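Long-range contact in uncharacterized protein (Bacteroides ovatus, PDB 4FS7), which is of unknown function but, as an extracellular protein built of BspA-type leucine-rich repeats, probably binds other proteins: residues I334-L345 with I357-L368. Residues are numbered along the deposited sequence; the frame is centred on the assembly and turned at random. Where two conformers were deposited one is given.
Sequences IGKRSFRGCTSL and IGANAFQGCINL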
loop_
_atom_site.group_PDB
_atom_site.type_symbol
_atom_site.label_atom_id
_atom_site.label_comp_id
_atom_site.label_asym_id
_atom_site.label_seq_id
_atom_site.Cartn_x
_atom_site.Cartn_y
_atom_site.Cartn_z
ATOM N N ILE A 334 10.383 18.089 -24.379
ATOM C CA ILE A 334 10.546 18.421 -22.980
ATOM C C ILE A 334 9.281 19.156 -22.558
ATOM O O ILE A 334 8.910 20.124 -23.205
ATOM C CB ILE A 334 11.814 19.388 -22.744
ATOM C CG1 ILE A 334 13.118 18.647 -23.103
ATOM C CG2 ILE A 334 11.858 19.923 -21.326
ATOM C CD1 ILE A 334 14.377 19.567 -23.223
ATOM N N GLY A 335 8.600 18.679 -21.526
ATOM C CA GLY A 335 7.325 19.223 -21.133
ATOM C C GLY A 335 7.323 20.530 -20.393
ATOM O O GLY A 335 8.348 21.127 -20.070
ATOM N N LYS A 336 6.110 21.044 -20.201
ATOM C CA LYS A 336 5.895 22.254 -19.410
ATOM C C LYS A 336 6.528 22.091 -18.033
ATOM O O LYS A 336 6.328 21.057 -17.379
ATOM C CB LYS A 336 4.379 22.490 -19.288
ATOM C CG LYS A 336 3.992 23.623 -18.371
ATOM C CD LYS A 336 2.489 23.924 -18.394
ATOM C CE LYS A 336 2.141 25.117 -17.541
ATOM N NZ LYS A 336 0.697 25.447 -17.641
ATOM N N ARG A 337 7.306 23.068 -17.586
ATOM C CA ARG A 337 7.891 23.086 -16.239
ATOM C C ARG A 337 8.726 21.839 -15.969
ATOM O O ARG A 337 8.995 21.528 -14.820
ATOM C CB ARG A 337 6.803 23.254 -15.194
ATOM C CG ARG A 337 6.219 24.662 -15.173
ATOM C CD ARG A 337 4.925 24.803 -14.343
ATOM N NE ARG A 337 5.113 24.393 -12.954
ATOM C CZ ARG A 337 4.204 24.627 -12.014
ATOM N NH1 ARG A 337 3.065 25.239 -12.309
ATOM N NH2 ARG A 337 4.395 24.194 -10.781
ATOM N N SER A 338 9.262 21.171 -17.000
ATOM C CA SER A 338 9.965 19.915 -16.716
ATOM C C SER A 338 11.191 20.026 -15.852
ATOM O O SER A 338 11.504 19.077 -15.137
ATOM C CB SER A 338 10.306 19.174 -18.021
ATOM O OG SER A 338 9.166 18.632 -18.679
ATOM N N PHE A 339 11.900 21.170 -15.923
ATOM C CA PHE A 339 13.057 21.431 -15.071
ATOM C C PHE A 339 12.852 22.717 -14.272
ATOM O O PHE A 339 13.810 23.321 -13.827
ATOM C CB PHE A 339 14.357 21.485 -15.913
ATOM C CG PHE A 339 14.675 20.173 -16.582
ATOM C CD1 PHE A 339 15.413 19.212 -15.895
ATOM C CD2 PHE A 339 14.221 19.865 -17.832
ATOM C CE1 PHE A 339 15.690 18.003 -16.496
ATOM C CE2 PHE A 339 14.494 18.627 -18.447
ATOM C CZ PHE A 339 15.246 17.712 -17.765
ATOM N N ARG A 340 11.607 23.085 -14.001
ATOM C CA ARG A 340 11.356 24.292 -13.267
ATOM C C ARG A 340 11.980 24.171 -11.888
ATOM O O ARG A 340 11.840 23.165 -11.179
ATOM C CB ARG A 340 9.859 24.579 -13.134
ATOM C CG ARG A 340 9.565 25.776 -12.198
ATOM C CD ARG A 340 8.129 26.213 -12.213
ATOM N NE ARG A 340 7.951 27.394 -11.368
ATOM C CZ ARG A 340 7.460 27.416 -10.147
ATOM N NH1 ARG A 340 7.092 26.305 -9.519
ATOM N NH2 ARG A 340 7.383 28.572 -9.520
ATOM N N GLY A 341 12.634 25.241 -11.444
ATOM C CA GLY A 341 13.171 25.278 -10.114
ATOM C C GLY A 341 14.365 24.376 -9.882
ATOM O O GLY A 341 14.740 24.124 -8.731
ATOM N N CYS A 342 15.027 23.931 -10.946
ATOM C CA CYS A 342 16.269 23.161 -10.798
ATOM C C CYS A 342 17.409 24.163 -10.645
ATOM O O CYS A 342 18.140 24.487 -11.610
ATOM C CB CYS A 342 16.496 22.250 -11.995
ATOM S SG CYS A 342 15.304 20.822 -11.966
ATOM N N THR A 343 17.535 24.672 -9.425
ATOM C CA THR A 343 18.431 25.775 -9.075
ATOM C C THR A 343 19.897 25.527 -9.355
ATOM O O THR A 343 20.658 26.475 -9.564
ATOM C CB THR A 343 18.335 26.038 -7.579
ATOM O OG1 THR A 343 16.955 26.055 -7.198
ATOM C CG2 THR A 343 19.030 27.347 -7.193
ATOM N N SER A 344 20.299 24.268 -9.325
ATOM C CA SER A 344 21.697 23.899 -9.547
ATOM C C SER A 344 22.026 23.506 -10.975
ATOM O O SER A 344 23.185 23.280 -11.292
ATOM C CB SER A 344 22.113 22.733 -8.597
ATOM O OG SER A 344 21.968 23.070 -7.228
ATOM N N LEU A 345 21.042 23.423 -11.862
ATOM C CA LEU A 345 21.226 22.850 -13.187
ATOM C C LEU A 345 22.124 23.785 -13.998
ATOM O O LEU A 345 21.782 24.934 -14.220
ATOM C CB LEU A 345 19.888 22.641 -13.890
ATOM C CG LEU A 345 19.931 21.989 -15.251
ATOM C CD1 LEU A 345 20.528 20.586 -15.169
ATOM C CD2 LEU A 345 18.560 22.011 -15.866
ATOM N N ILE A 357 9.767 22.385 -26.556
ATOM C CA ILE A 357 10.053 22.670 -25.171
ATOM C C ILE A 357 8.801 23.328 -24.589
ATOM O O ILE A 357 8.260 24.248 -25.181
ATOM C CB ILE A 357 11.268 23.616 -24.992
ATOM C CG1 ILE A 357 12.525 22.925 -25.556
ATOM C CG2 ILE A 357 11.468 24.043 -23.529
ATOM C CD1 ILE A 357 13.747 23.848 -25.650
ATOM N N GLY A 358 8.326 22.812 -23.460
ATOM C CA GLY A 358 7.094 23.312 -22.872
ATOM C C GLY A 358 7.274 24.592 -22.081
ATOM O O GLY A 358 8.385 25.019 -21.767
ATOM N N ALA A 359 6.154 25.206 -21.727
ATOM C CA ALA A 359 6.156 26.510 -21.100
ATOM C C ALA A 359 6.940 26.452 -19.806
ATOM O O ALA A 359 6.730 25.581 -18.944
ATOM C CB ALA A 359 4.742 27.022 -20.860
ATOM N N ASN A 360 7.841 27.408 -19.627
ATOM C CA ASN A 360 8.564 27.546 -18.391
ATOM C C ASN A 360 9.336 26.287 -17.985
ATOM O O ASN A 360 9.610 26.075 -16.812
ATOM C CB ASN A 360 7.631 28.050 -17.279
ATOM C CG ASN A 360 7.270 29.480 -17.486
ATOM O OD1 ASN A 360 8.145 30.298 -17.811
ATOM N ND2 ASN A 360 6.023 29.815 -17.245
ATOM N N ALA A 361 9.802 25.535 -18.998
ATOM C CA ALA A 361 10.559 24.328 -18.721
ATOM C C ALA A 361 11.790 24.569 -17.857
ATOM O O ALA A 361 12.201 23.707 -17.108
ATOM C CB ALA A 361 10.917 23.621 -20.003
ATOM N N PHE A 362 12.420 25.753 -18.041
ATOM C CA PHE A 362 13.630 26.086 -17.323
ATOM C C PHE A 362 13.481 27.324 -16.464
ATOM O O PHE A 362 14.450 27.947 -16.085
ATOM C CB PHE A 362 14.816 26.195 -18.326
ATOM C CG PHE A 362 15.103 24.916 -19.001
ATOM C CD1 PHE A 362 15.823 23.932 -18.361
ATOM C CD2 PHE A 362 14.560 24.639 -20.250
ATOM C CE1 PHE A 362 16.028 22.723 -18.969
ATOM C CE2 PHE A 362 14.768 23.397 -20.848
ATOM C CZ PHE A 362 15.512 22.446 -20.207
ATOM N N GLN A 363 12.238 27.657 -16.117
ATOM C CA GLN A 363 12.000 28.738 -15.190
ATOM C C GLN A 363 12.663 28.419 -13.853
ATOM O O GLN A 363 12.613 27.275 -13.385
ATOM C CB GLN A 363 10.507 28.920 -15.018
ATOM C CG GLN A 363 10.131 30.026 -14.053
ATOM C CD GLN A 363 8.645 30.178 -14.002
ATOM O OE1 GLN A 363 7.920 29.243 -13.724
ATOM N NE2 GLN A 363 8.179 31.377 -14.303
ATOM N N GLY A 364 13.330 29.400 -13.252
ATOM C CA GLY A 364 14.026 29.218 -12.019
ATOM C C GLY A 364 15.378 28.537 -12.123
ATOM O O GLY A 364 16.010 28.350 -11.082
ATOM N N CYS A 365 15.813 28.204 -13.333
ATOM C CA CYS A 365 17.129 27.580 -13.542
ATOM C C CYS A 365 18.186 28.662 -13.627
ATOM O O CYS A 365 18.711 28.971 -14.687
ATOM C CB CYS A 365 17.141 26.660 -14.736
ATOM S SG CYS A 365 16.078 25.192 -14.497
ATOM N N ILE A 366 18.444 29.243 -12.452
ATOM C CA ILE A 366 19.279 30.422 -12.336
ATOM C C ILE A 366 20.752 30.169 -12.627
ATOM O O ILE A 366 21.485 31.105 -12.932
ATOM C CB ILE A 366 19.064 31.103 -10.961
ATOM C CG1 ILE A 366 19.401 30.168 -9.759
ATOM C CG2 ILE A 366 17.606 31.628 -10.885
ATOM C CD1 ILE A 366 19.273 30.857 -8.337
ATOM N N ASN A 367 21.196 28.923 -12.523
ATOM C CA ASN A 367 22.587 28.556 -12.775
ATOM C C ASN A 367 22.812 27.989 -14.140
ATOM O O ASN A 367 23.909 27.564 -14.492
ATOM C CB ASN A 367 23.093 27.626 -11.673
ATOM C CG ASN A 367 23.406 28.421 -10.432
ATOM O OD1 ASN A 367 24.220 29.375 -10.501
ATOM N ND2 ASN A 367 22.827 28.071 -9.310
ATOM N N LEU A 368 21.773 28.035 -14.972
ATOM C CA LEU A 368 21.863 27.585 -16.316
ATOM C C LEU A 368 22.328 28.801 -17.134
ATOM O O LEU A 368 21.535 29.653 -17.512
ATOM C CB LEU A 368 20.558 26.967 -16.796
ATOM C CG LEU A 368 20.553 26.348 -18.191
ATOM C CD1 LEU A 368 21.706 25.324 -18.384
ATOM C CD2 LEU A 368 19.186 25.687 -18.444
#
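I334 and I357 pair as neighbouring parallel strand ends, and G358 N donates to I334 O at 2.8 Å. Beyond them both chains run through the same series of alternating type II and type I turns, one lying against the other 23 positions on. Three more backbone bonds tie the coils: R337 N to A359 O, F339 N to A361 O, and G341 N to Q363 O, the last nearly straight at 165°. G358 passes so close to K336 N that a CB there would clash. This equivalence of successive coils is that of the BspA-type leucine-rich repeat, in which each coil stacks on the one before to lengthen the solenoid. Inside it, the F339 and F362 rings are nearly parallel but strongly offset, their centroids 5.3 Å from each other; F339 CD2 meets F362 CE1 at 3.6 Å. F339 also meets the F316 ring and F362 stacks on F384, so the row of phenylalanines extends into both adjoining coils. L345 CD2 and I334 CD1 reach the edge of the F362 ring, and C365 SG sits 3.9 Å from C342 CB. On the outer side, R340 and Q363 run alongside each other. With CG anti to the backbone N (chi1 173°) and the chain extended, R340 donates from NE to Q363 OE1 at 3.0 Å, from above the Q363 carbonyl plane, guanidinium and amide planes 68° apart, while NH1 forms a salt bridge with E317. A leucine in its place would probably leave Q363 OE1 without its NE donor and E317 with R337 but not this second arginine. At the far end, N367 ND2 donates to T343 O at 2.7 Å.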